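Local coordinates for YflH protein (Bacillus subtilis, PDB 3D0W) that is of unknown function but belongs to the DUF3243 family of small helical proteins and probably works as a dimer, at residues 54-62 against 94-102. Sequence-based numbering, arbitrary orientation.
Sequences VKSAAILGD and AQLLVKLVD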
loop_
_atom_site.group_PDB
_atom_site.type_symbol
_atom_site.label_atom_id
_atom_site.label_comp_id
_atom_site.label_asym_id
_atom_site.label_seq_id
_atom_site.Cartn_x
_atom_site.Cartn_y
_atom_site.Cartn_z
ATOM N N VAL A 54 -20.573 2.868 -12.386
ATOM C CA VAL A 54 -19.358 2.093 -12.200
ATOM C C VAL A 54 -18.745 2.418 -10.844
ATOM O O VAL A 54 -18.615 3.587 -10.478
ATOM C CB VAL A 54 -18.336 2.406 -13.314
ATOM C CG1 VAL A 54 -17.144 1.455 -13.221
ATOM C CG2 VAL A 54 -19.005 2.297 -14.675
ATOM N N LYS A 55 -18.380 1.383 -10.099
ATOM C CA LYS A 55 -17.776 1.566 -8.786
ATOM C C LYS A 55 -16.306 1.950 -8.883
ATOM O O LYS A 55 -15.579 1.469 -9.753
ATOM C CB LYS A 55 -17.920 0.294 -7.947
ATOM C CG LYS A 55 -19.231 0.215 -7.171
ATOM C CD LYS A 55 -19.241 -0.996 -6.254
ATOM C CE LYS A 55 -20.310 -0.892 -5.171
ATOM N NZ LYS A 55 -21.695 -0.845 -5.720
ATOM N N SER A 56 -15.877 2.830 -7.988
ATOM C CA SER A 56 -14.494 3.281 -7.954
ATOM C C SER A 56 -13.530 2.116 -7.741
ATOM O O SER A 56 -12.456 2.075 -8.345
ATOM C CB SER A 56 -14.306 4.303 -6.835
ATOM O OG SER A 56 -15.190 5.399 -7.003
ATOM N N ALA A 57 -13.916 1.169 -6.886
ATOM C CA ALA A 57 -13.060 0.022 -6.599
ATOM C C ALA A 57 -12.855 -0.843 -7.839
ATOM O O ALA A 57 -11.782 -1.408 -8.035
ATOM C CB ALA A 57 -13.646 -0.814 -5.458
ATOM N N ALA A 58 -13.879 -0.934 -8.681
ATOM C CA ALA A 58 -13.776 -1.725 -9.904
ATOM C C ALA A 58 -12.789 -1.048 -10.850
ATOM O O ALA A 58 -11.945 -1.702 -11.460
ATOM C CB ALA A 58 -15.146 -1.853 -10.571
ATOM N N ILE A 59 -12.889 0.275 -10.951
ATOM C CA ILE A 59 -12.001 1.037 -11.816
ATOM C C ILE A 59 -10.547 0.959 -11.348
ATOM O O ILE A 59 -9.642 0.738 -12.155
ATOM C CB ILE A 59 -12.449 2.507 -11.897
ATOM C CG1 ILE A 59 -13.833 2.584 -12.557
ATOM C CG2 ILE A 59 -11.437 3.318 -12.691
ATOM C CD1 ILE A 59 -14.539 3.932 -12.367
ATOM N N LEU A 60 -10.313 1.128 -10.050
ATOM C CA LEU A 60 -8.951 1.054 -9.532
ATOM C C LEU A 60 -8.401 -0.369 -9.675
ATOM O O LEU A 60 -7.207 -0.558 -9.897
ATOM C CB LEU A 60 -8.906 1.518 -8.064
ATOM C CG LEU A 60 -9.184 3.017 -7.862
ATOM C CD1 LEU A 60 -9.054 3.405 -6.396
ATOM C CD2 LEU A 60 -8.191 3.825 -8.695
ATOM N N GLY A 61 -9.280 -1.363 -9.555
ATOM C CA GLY A 61 -8.860 -2.751 -9.703
ATOM C C GLY A 61 -8.388 -3.001 -11.127
ATOM O O GLY A 61 -7.333 -3.612 -11.347
ATOM N N ASP A 62 -9.172 -2.531 -12.097
ATOM C CA ASP A 62 -8.802 -2.676 -13.500
ATOM C C ASP A 62 -7.472 -1.964 -13.742
ATOM O O ASP A 62 -6.626 -2.443 -14.499
ATOM C CB ASP A 62 -9.880 -2.085 -14.420
ATOM C CG ASP A 62 -11.155 -2.915 -14.441
ATOM O OD1 ASP A 62 -11.112 -4.099 -14.041
ATOM O OD2 ASP A 62 -12.201 -2.385 -14.871
ATOM N N ALA A 94 -8.448 -2.596 -3.137
ATOM C CA ALA A 94 -9.018 -1.622 -4.064
ATOM C C ALA A 94 -10.000 -0.734 -3.299
ATOM O O ALA A 94 -10.087 0.472 -3.547
ATOM C CB ALA A 94 -9.738 -2.323 -5.192
ATOM N N GLN A 95 -10.737 -1.339 -2.371
ATOM C CA GLN A 95 -11.709 -0.601 -1.555
ATOM C C GLN A 95 -10.980 0.402 -0.664
ATOM O O GLN A 95 -11.403 1.559 -0.528
ATOM C CB GLN A 95 -12.505 -1.566 -0.670
ATOM C CG GLN A 95 -13.440 -2.519 -1.413
ATOM C CD GLN A 95 -13.981 -3.623 -0.500
ATOM O OE1 GLN A 95 -14.445 -3.352 0.610
ATOM N NE2 GLN A 95 -13.921 -4.869 -0.968
ATOM N N LEU A 96 -9.874 -0.036 -0.066
ATOM C CA LEU A 96 -9.097 0.830 0.819
ATOM C C LEU A 96 -8.496 1.990 0.029
ATOM O O LEU A 96 -8.448 3.130 0.506
ATOM C CB LEU A 96 -7.983 0.027 1.509
ATOM C CG LEU A 96 -7.277 0.702 2.686
ATOM C CD1 LEU A 96 -8.307 1.026 3.771
ATOM C CD2 LEU A 96 -6.186 -0.199 3.244
ATOM N N LEU A 97 -8.040 1.691 -1.182
ATOM C CA LEU A 97 -7.455 2.702 -2.049
ATOM C C LEU A 97 -8.492 3.763 -2.432
ATOM O O LEU A 97 -8.146 4.924 -2.633
ATOM C CB LEU A 97 -6.891 2.056 -3.319
ATOM C CG LEU A 97 -5.882 2.922 -4.079
ATOM C CD1 LEU A 97 -4.605 3.006 -3.260
ATOM C CD2 LEU A 97 -5.587 2.325 -5.459
ATOM N N VAL A 98 -9.755 3.367 -2.563
ATOM C CA VAL A 98 -10.799 4.331 -2.900
ATOM C C VAL A 98 -10.965 5.302 -1.724
ATOM O O VAL A 98 -11.145 6.505 -1.921
ATOM C CB VAL A 98 -12.151 3.633 -3.200
ATOM C CG1 VAL A 98 -13.297 4.659 -3.209
ATOM C CG2 VAL A 98 -12.078 2.937 -4.554
ATOM N N LYS A 99 -10.904 4.771 -0.505
ATOM C CA LYS A 99 -11.021 5.595 0.694
ATOM C C LYS A 99 -9.822 6.549 0.767
ATOM O O LYS A 99 -9.950 7.695 1.198
ATOM C CB LYS A 99 -11.075 4.700 1.947
ATOM C CG LYS A 99 -12.367 3.872 2.073
ATOM C CD LYS A 99 -12.250 2.733 3.108
ATOM C CE LYS A 99 -12.140 3.251 4.536
ATOM N NZ LYS A 99 -12.123 2.160 5.586
ATOM N N LEU A 100 -8.653 6.071 0.348
ATOM C CA LEU A 100 -7.456 6.897 0.362
ATOM C C LEU A 100 -7.597 8.027 -0.658
ATOM O O LEU A 100 -7.286 9.185 -0.365
ATOM C CB LEU A 100 -6.218 6.040 0.071
ATOM C CG LEU A 100 -4.863 6.706 -0.177
ATOM C CD1 LEU A 100 -3.757 5.723 0.143
ATOM C CD2 LEU A 100 -4.758 7.181 -1.630
ATOM N N VAL A 101 -8.091 7.698 -1.846
ATOM C CA VAL A 101 -8.275 8.713 -2.877
ATOM C C VAL A 101 -9.266 9.798 -2.431
ATOM O O VAL A 101 -9.012 10.993 -2.614
ATOM C CB VAL A 101 -8.760 8.078 -4.197
ATOM C CG1 VAL A 101 -9.233 9.158 -5.163
ATOM C CG2 VAL A 101 -7.621 7.285 -4.822
ATOM N N ASP A 102 -10.377 9.380 -1.826
ATOM C CA ASP A 102 -11.402 10.311 -1.355
ATOM C C ASP A 102 -11.139 10.889 0.039
ATOM O O ASP A 102 -12.070 11.311 0.726
ATOM C CB ASP A 102 -12.766 9.621 -1.358
ATOM C CG ASP A 102 -13.314 9.428 -2.753
ATOM O OD1 ASP A 102 -13.573 10.443 -3.435
ATOM O OD2 ASP A 102 -13.489 8.269 -3.173
HETATM O O HOH W 1 -14.513 7.576 -5.902
#
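Leu60 and Val98 carry the apolar packing between helix 56-65 and helix 87-101. Leu60 makes the contact through one methyl, CD1. Leu60 CD1 lies 3.6 Å from Val98 CG2 and 3.8 Å from Leu97 CD2. Leu60 slants across both side chains. Its CD1 also reaches towards Val101 CG2, more loosely.

Val98 CG2 sits against the first turn of helix 56-65. With Val98 CG1 anti to the residue's own N (chi1 166°), CG2 stands beside that N and faces Ser56 and Ala57. Val98 CG2 is 3.5 Å from Ser56 CB, tighter than usual for two carbons, and 3.5 Å from Ala57 N.

Small residues bring the backbones close at Ala57 and Ala94, where the CA atoms are 5.0 Å apart. Ala94 CB lies 3.6 Å from Ala57 O, a carbonyl that also accepts the helical bond from Gly61 N.

Within this all-helical fold, helical segments 56-62 and 94-101 cross steeply, at 108° between their N-to-C directions. Helix 23-48 packs along the same junction: its Leu36 touches Leu97 and Val101, and its Val40 touches Ser56. Leu97 also packs on Leu81 of the second subunit.

A water-mediated link adds to the packing. One water donates to Asp102 OD2, 3.0 Å from the water oxygen, and lies very close to Ser56 OG; that short side is less certain. It joins the start of helix 56-65 to the residue just past the end of helix 87-101.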